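Local coordinates for hypothetical protein HI1011 (Haemophilus influenzae, PDB 1YZY) that catalyses the ATP-dependent phosphorylation of 3-oxo-tetronate to 3-oxo-tetronate 4-phosphate, at residues A[50-55]-A[142-147]; A[83-88]-A[153-158]. All coordinates share one frame; numbering follows the deposited sequence.

Contact 1 (A[50-55]-A[142-147]); sequences SRSNPV and HPITPM
Ser52 meets Ile144 and Thr145 where two irregular loops of the sugar-binding N-terminal domain come together. Segment 50-55 links strand 43-47 to helix 55-71, with Pro54 at the N-cap of that helix. Segment 142-147 belongs to the long connection between strand 132-133 and helix 152-159.

The meeting across the loops is small and consists of van der Waals packing. The closest approach is made by Ile144 CG2, 3.6 Å from Ser52 OG. This branch is the one anti to the backbone N, with CG1 placed beside that N (chi1 -56°). The serine hydroxyl therefore sits against a methyl here and makes no polar bond to the other loop. The nearest pair of CA atoms, Ser52 and Thr145, is 7.9 Å apart. Ser52 and Ile144 are both exposed, whereas Thr145 is buried and its side chain also touches Asp86.

The polar bonds are made within segment 142-147 and, for Arg51, to residues outside both loops. In segment 142-147 the backbone turns back on itself, and Thr145 N donates to His142 ND1 over 3.0 Å. The bond is fairly straight, at 161°, and the donor lies almost in the imidazole plane, 5° out of it. The ring thus uses ND1 as an acceptor. Pro143 CD rests over one face of the same ring, offset toward its rim, so the imidazole is held from its edge and from above.

The CB of Arg51 points toward the other loop, but its guanidinium is engaged elsewhere. Its NH1 forms a salt bridge with Asp7 and its NH2 another with Asp8, which ties the first loop to the turn between strand 3-6 and helix 9-20.

The second methyl of the contact is Thr145 CG2, which lies 4.4 Å from Ser52 CB.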
loop_
_atom_site.group_PDB
_atom_site.type_symbol
_atom_site.label_atom_id
_atom_site.label_comp_id
_atom_site.label_asym_id
_atom_site.label_seq_id
_atom_site.Cartn_x
_atom_site.Cartn_y
_atom_site.Cartn_z
ATOM N N SER A 50 1.519 11.103 -6.529
ATOM C CA SER A 50 2.324 12.310 -6.433
ATOM C C SER A 50 3.807 12.111 -6.116
ATOM O O SER A 50 4.382 12.964 -5.437
ATOM C CB SER A 50 1.739 13.188 -5.336
ATOM O OG SER A 50 1.581 12.440 -4.143
ATOM N N ARG A 51 4.447 11.069 -6.635
ATOM C CA ARG A 51 5.879 10.926 -6.378
ATOM C C ARG A 51 6.732 11.757 -7.348
ATOM O O ARG A 51 7.759 12.326 -6.949
ATOM C CB ARG A 51 6.295 9.448 -6.428
ATOM C CG ARG A 51 7.770 9.211 -6.073
ATOM C CD ARG A 51 8.235 7.786 -6.478
ATOM N NE ARG A 51 7.730 6.656 -5.697
ATOM C CZ ARG A 51 7.493 6.678 -4.388
ATOM N NH1 ARG A 51 7.718 7.779 -3.671
ATOM N NH2 ARG A 51 6.999 5.603 -3.793
ATOM N N SER A 52 6.321 11.815 -8.614
ATOM C CA SER A 52 7.068 12.567 -9.617
ATOM C C SER A 52 6.228 13.306 -10.670
ATOM O O SER A 52 6.702 13.586 -11.776
ATOM C CB SER A 52 8.099 11.658 -10.293
ATOM O OG SER A 52 7.514 10.464 -10.786
ATOM N N ASN A 53 4.984 13.615 -10.324
ATOM C CA ASN A 53 4.085 14.345 -11.213
ATOM C C ASN A 53 4.423 15.837 -11.063
ATOM O O ASN A 53 5.301 16.195 -10.282
ATOM C CB ASN A 53 2.624 14.070 -10.818
ATOM C CG ASN A 53 2.292 14.568 -9.425
ATOM O OD1 ASN A 53 3.159 14.642 -8.559
ATOM N ND2 ASN A 53 1.033 14.924 -9.207
ATOM N N PRO A 54 3.802 16.717 -11.874
ATOM C CA PRO A 54 4.114 18.148 -11.738
ATOM C C PRO A 54 3.965 18.605 -10.286
ATOM O O PRO A 54 2.943 18.357 -9.646
ATOM C CB PRO A 54 3.081 18.802 -12.649
ATOM C CG PRO A 54 2.959 17.792 -13.755
ATOM C CD PRO A 54 2.880 16.487 -13.003
ATOM N N VAL A 55 4.962 19.333 -9.801
ATOM C CA VAL A 55 4.970 19.788 -8.416
ATOM C C VAL A 55 3.739 20.539 -7.897
ATOM O O VAL A 55 3.409 20.427 -6.714
ATOM C CB VAL A 55 6.271 20.572 -8.092
ATOM C CG1 VAL A 55 6.389 21.808 -8.977
ATOM C CG2 VAL A 55 6.330 20.921 -6.603
ATOM N N HIS A 142 18.468 5.290 -11.103
ATOM C CA HIS A 142 17.024 5.071 -11.166
ATOM C C HIS A 142 16.481 5.749 -12.435
ATOM O O HIS A 142 16.881 6.874 -12.760
ATOM C CB HIS A 142 16.337 5.623 -9.911
ATOM C CG HIS A 142 14.902 5.207 -9.772
ATOM N ND1 HIS A 142 13.849 6.037 -10.091
ATOM C CD2 HIS A 142 14.348 4.046 -9.351
ATOM C CE1 HIS A 142 12.709 5.409 -9.871
ATOM N NE2 HIS A 142 12.984 4.197 -9.423
ATOM N N PRO A 143 15.557 5.071 -13.155
ATOM C CA PRO A 143 14.899 5.504 -14.397
ATOM C C PRO A 143 14.123 6.818 -14.356
ATOM O O PRO A 143 13.932 7.459 -15.383
ATOM C CB PRO A 143 13.961 4.336 -14.700
ATOM C CG PRO A 143 14.666 3.185 -14.145
ATOM C CD PRO A 143 15.130 3.703 -12.820
ATOM N N ILE A 144 13.607 7.172 -13.186
ATOM C CA ILE A 144 12.836 8.398 -13.037
ATOM C C ILE A 144 13.498 9.386 -12.064
ATOM O O ILE A 144 13.714 10.553 -12.403
ATOM C CB ILE A 144 11.386 8.083 -12.540
ATOM C CG1 ILE A 144 10.700 7.091 -13.483
ATOM C CG2 ILE A 144 10.555 9.362 -12.441
ATOM C CD1 ILE A 144 9.270 6.771 -13.087
ATOM N N THR A 145 13.808 8.907 -10.857
ATOM C CA THR A 145 14.419 9.727 -9.801
ATOM C C THR A 145 15.771 9.196 -9.294
ATOM O O THR A 145 15.865 8.667 -8.178
ATOM C CB THR A 145 13.465 9.866 -8.582
ATOM O OG1 THR A 145 13.094 8.562 -8.107
ATOM C CG2 THR A 145 12.209 10.639 -8.962
ATOM N N PRO A 146 16.833 9.313 -10.116
ATOM C CA PRO A 146 18.155 8.831 -9.698
ATOM C C PRO A 146 18.684 9.592 -8.475
ATOM O O PRO A 146 18.518 10.812 -8.373
ATOM C CB PRO A 146 19.008 9.064 -10.947
ATOM C CG PRO A 146 18.351 10.236 -11.603
ATOM C CD PRO A 146 16.893 9.885 -11.473
ATOM N N MET A 147 19.296 8.858 -7.546
ATOM C CA MET A 147 19.838 9.434 -6.312
ATOM C C MET A 147 21.364 9.298 -6.260
ATOM O O MET A 147 21.897 8.204 -6.086
ATOM C CB MET A 147 19.211 8.741 -5.097
ATOM C CG MET A 147 17.687 8.598 -5.147
ATOM S SD MET A 147 16.775 10.157 -5.277
ATOM C CE MET A 147 16.884 10.793 -3.607
#

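Contact 2 (A[83-88]-A[153-158]); sequences STFDST and MRLMDA
Ser87 OG has two partners. It donates to Phe85 O over 2.7 Å; the C=O...OG angle is 162°, so the hydroxyl approaches the carbonyl oxygen close to end-on. It is also bonded to the side-chain amide of Gln159, at the end of helix 152-159. A second short bond stiffens the same loop: Thr84 OG1 donates to Asp86 OD1 over 2.6 Å and meets the syn lone pair of the carboxylate.

Between these bonds sits Phe85, whose backbone is in the left-handed region (phi 58°, psi 28°). Its ring reaches the helix obliquely. CD2 and CE2 lie along the side chain of Leu155, and CE2 is 3.9 Å from Leu155 CB. Leu155 CD1 comes equally close to Phe85 CD2. On the next residue, Met156 CB lies 4.3 Å from Phe85 CZ. The thioether turns off from the loop, and the side chain packs on Thr97, Ile111 and Thr164. Tyr81 meets the phenylalanine ring edge-to-face.

Between segments 83-88 and 153-158 the contact is apolar and buried. The polar bonds shape the loop, and one, Ser87 to Gln159, ties it to the same helix beyond the segment.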
loop_
_atom_site.group_PDB
_atom_site.type_symbol
_atom_site.label_atom_id
_atom_site.label_comp_id
_atom_site.label_asym_id
_atom_site.label_seq_id
_atom_site.Cartn_x
_atom_site.Cartn_y
_atom_site.Cartn_z
ATOM N N SER A 83 11.172 4.857 1.010
ATOM C CA SER A 83 12.287 4.666 1.935
ATOM C C SER A 83 13.653 5.033 1.323
ATOM O O SER A 83 14.658 5.130 2.037
ATOM C CB SER A 83 12.287 3.237 2.494
ATOM O OG SER A 83 12.540 2.260 1.494
ATOM N N THR A 84 13.688 5.235 0.006
ATOM C CA THR A 84 14.919 5.631 -0.683
ATOM C C THR A 84 14.884 7.128 -1.015
ATOM O O THR A 84 15.700 7.634 -1.790
ATOM C CB THR A 84 15.201 4.781 -1.937
ATOM O OG1 THR A 84 13.971 4.388 -2.552
ATOM C CG2 THR A 84 15.971 3.537 -1.563
ATOM N N PHE A 85 13.929 7.822 -0.394
ATOM C CA PHE A 85 13.749 9.264 -0.535
ATOM C C PHE A 85 13.529 9.740 -1.977
ATOM O O PHE A 85 13.810 10.893 -2.295
ATOM C CB PHE A 85 14.955 9.987 0.103
ATOM C CG PHE A 85 14.612 11.304 0.742
ATOM C CD1 PHE A 85 13.830 11.351 1.892
ATOM C CD2 PHE A 85 15.082 12.500 0.207
ATOM C CE1 PHE A 85 13.523 12.569 2.496
ATOM C CE2 PHE A 85 14.773 13.729 0.810
ATOM C CZ PHE A 85 13.996 13.756 1.952
ATOM N N ASP A 86 12.960 8.871 -2.814
ATOM C CA ASP A 86 12.691 9.165 -4.235
ATOM C C ASP A 86 12.198 10.581 -4.505
ATOM O O ASP A 86 11.092 10.945 -4.098
ATOM C CB ASP A 86 11.689 8.161 -4.810
ATOM C CG ASP A 86 12.180 6.739 -4.712
ATOM O OD1 ASP A 86 12.604 6.352 -3.607
ATOM O OD2 ASP A 86 12.155 6.009 -5.728
ATOM N N SER A 87 13.016 11.344 -5.228
ATOM C CA SER A 87 12.729 12.735 -5.569
ATOM C C SER A 87 13.870 13.326 -6.407
ATOM O O SER A 87 14.771 12.606 -6.849
ATOM C CB SER A 87 12.569 13.552 -4.278
ATOM O OG SER A 87 13.670 13.352 -3.392
ATOM N N THR A 88 13.774 14.626 -6.681
ATOM C CA THR A 88 14.790 15.386 -7.420
ATOM C C THR A 88 14.824 16.777 -6.780
ATOM O O THR A 88 14.119 17.024 -5.797
ATOM C CB THR A 88 14.464 15.551 -8.930
ATOM O OG1 THR A 88 13.275 16.331 -9.090
ATOM C CG2 THR A 88 14.297 14.197 -9.610
ATOM N N MET A 153 20.007 15.581 4.553
ATOM C CA MET A 153 19.869 17.015 4.800
ATOM C C MET A 153 20.148 17.772 3.498
ATOM O O MET A 153 19.548 18.810 3.245
ATOM C CB MET A 153 20.833 17.501 5.886
ATOM C CG MET A 153 20.541 17.005 7.290
ATOM S SD MET A 153 21.012 15.297 7.531
ATOM C CE MET A 153 22.780 15.393 7.410
ATOM N N ARG A 154 21.086 17.261 2.705
ATOM C CA ARG A 154 21.447 17.876 1.428
ATOM C C ARG A 154 20.358 17.647 0.385
ATOM O O ARG A 154 20.063 18.538 -0.418
ATOM C CB ARG A 154 22.797 17.347 0.909
ATOM C CG ARG A 154 24.016 17.899 1.659
ATOM C CD ARG A 154 25.299 17.792 0.851
ATOM N NE ARG A 154 25.658 16.419 0.475
ATOM C CZ ARG A 154 26.645 15.713 1.024
ATOM N NH1 ARG A 154 27.388 16.222 2.003
ATOM N NH2 ARG A 154 26.930 14.513 0.554
ATOM N N LEU A 155 19.799 16.439 0.381
ATOM C CA LEU A 155 18.729 16.083 -0.544
ATOM C C LEU A 155 17.498 16.930 -0.267
ATOM O O LEU A 155 16.873 17.447 -1.193
ATOM C CB LEU A 155 18.362 14.606 -0.404
ATOM C CG LEU A 155 19.386 13.607 -0.903
ATOM C CD1 LEU A 155 18.954 12.214 -0.505
ATOM C CD2 LEU A 155 19.561 13.738 -2.416
ATOM N N MET A 156 17.137 17.058 1.003
ATOM C CA MET A 156 15.971 17.846 1.355
ATOM C C MET A 156 16.178 19.339 1.099
ATOM O O MET A 156 15.262 20.027 0.634
ATOM C CB MET A 156 15.575 17.608 2.815
ATOM C CG MET A 156 14.319 18.381 3.247
ATOM S SD MET A 156 12.778 17.897 2.440
ATOM C CE MET A 156 11.617 18.936 3.331
ATOM N N ASP A 157 17.372 19.836 1.409
ATOM C CA ASP A 157 17.691 21.253 1.231
ATOM C C ASP A 157 17.568 21.706 -0.215
ATOM O O ASP A 157 17.235 22.860 -0.486
ATOM C CB ASP A 157 19.109 21.563 1.731
ATOM C CG ASP A 157 19.183 21.776 3.240
ATOM O OD1 ASP A 157 18.141 21.766 3.935
ATOM O OD2 ASP A 157 20.313 21.965 3.732
ATOM N N ALA A 158 17.905 20.815 -1.134
ATOM C CA ALA A 158 17.832 21.111 -2.556
ATOM C C ALA A 158 16.414 21.446 -3.023
ATOM O O ALA A 158 16.221 22.352 -3.833
ATOM C CB ALA A 158 18.364 19.940 -3.340
#

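In the fold
Contacts 1 and 2 lie side by side in the sugar-binding domain, their centres about 11 Å apart. Their segments alternate along the chain. They touch through segments 142-147 and 83-88: Met147 CE is 3.3 Å from Phe85 O, and Thr145 CB is 3.5 Å from Ser87 O. Thr145 OG1 also packs on Asp86 CB at 3.6 Å. Loop 142-147 thus has segment 50-55 as one neighbour and segment 83-88 as another, and segment 83-88 in turn packs on helix 152-159. Both contacts lie away from the ATP-binding residues inferred by similarity, such as Ser254 and Gly354, which belong to the C-terminal nucleotide-binding domain.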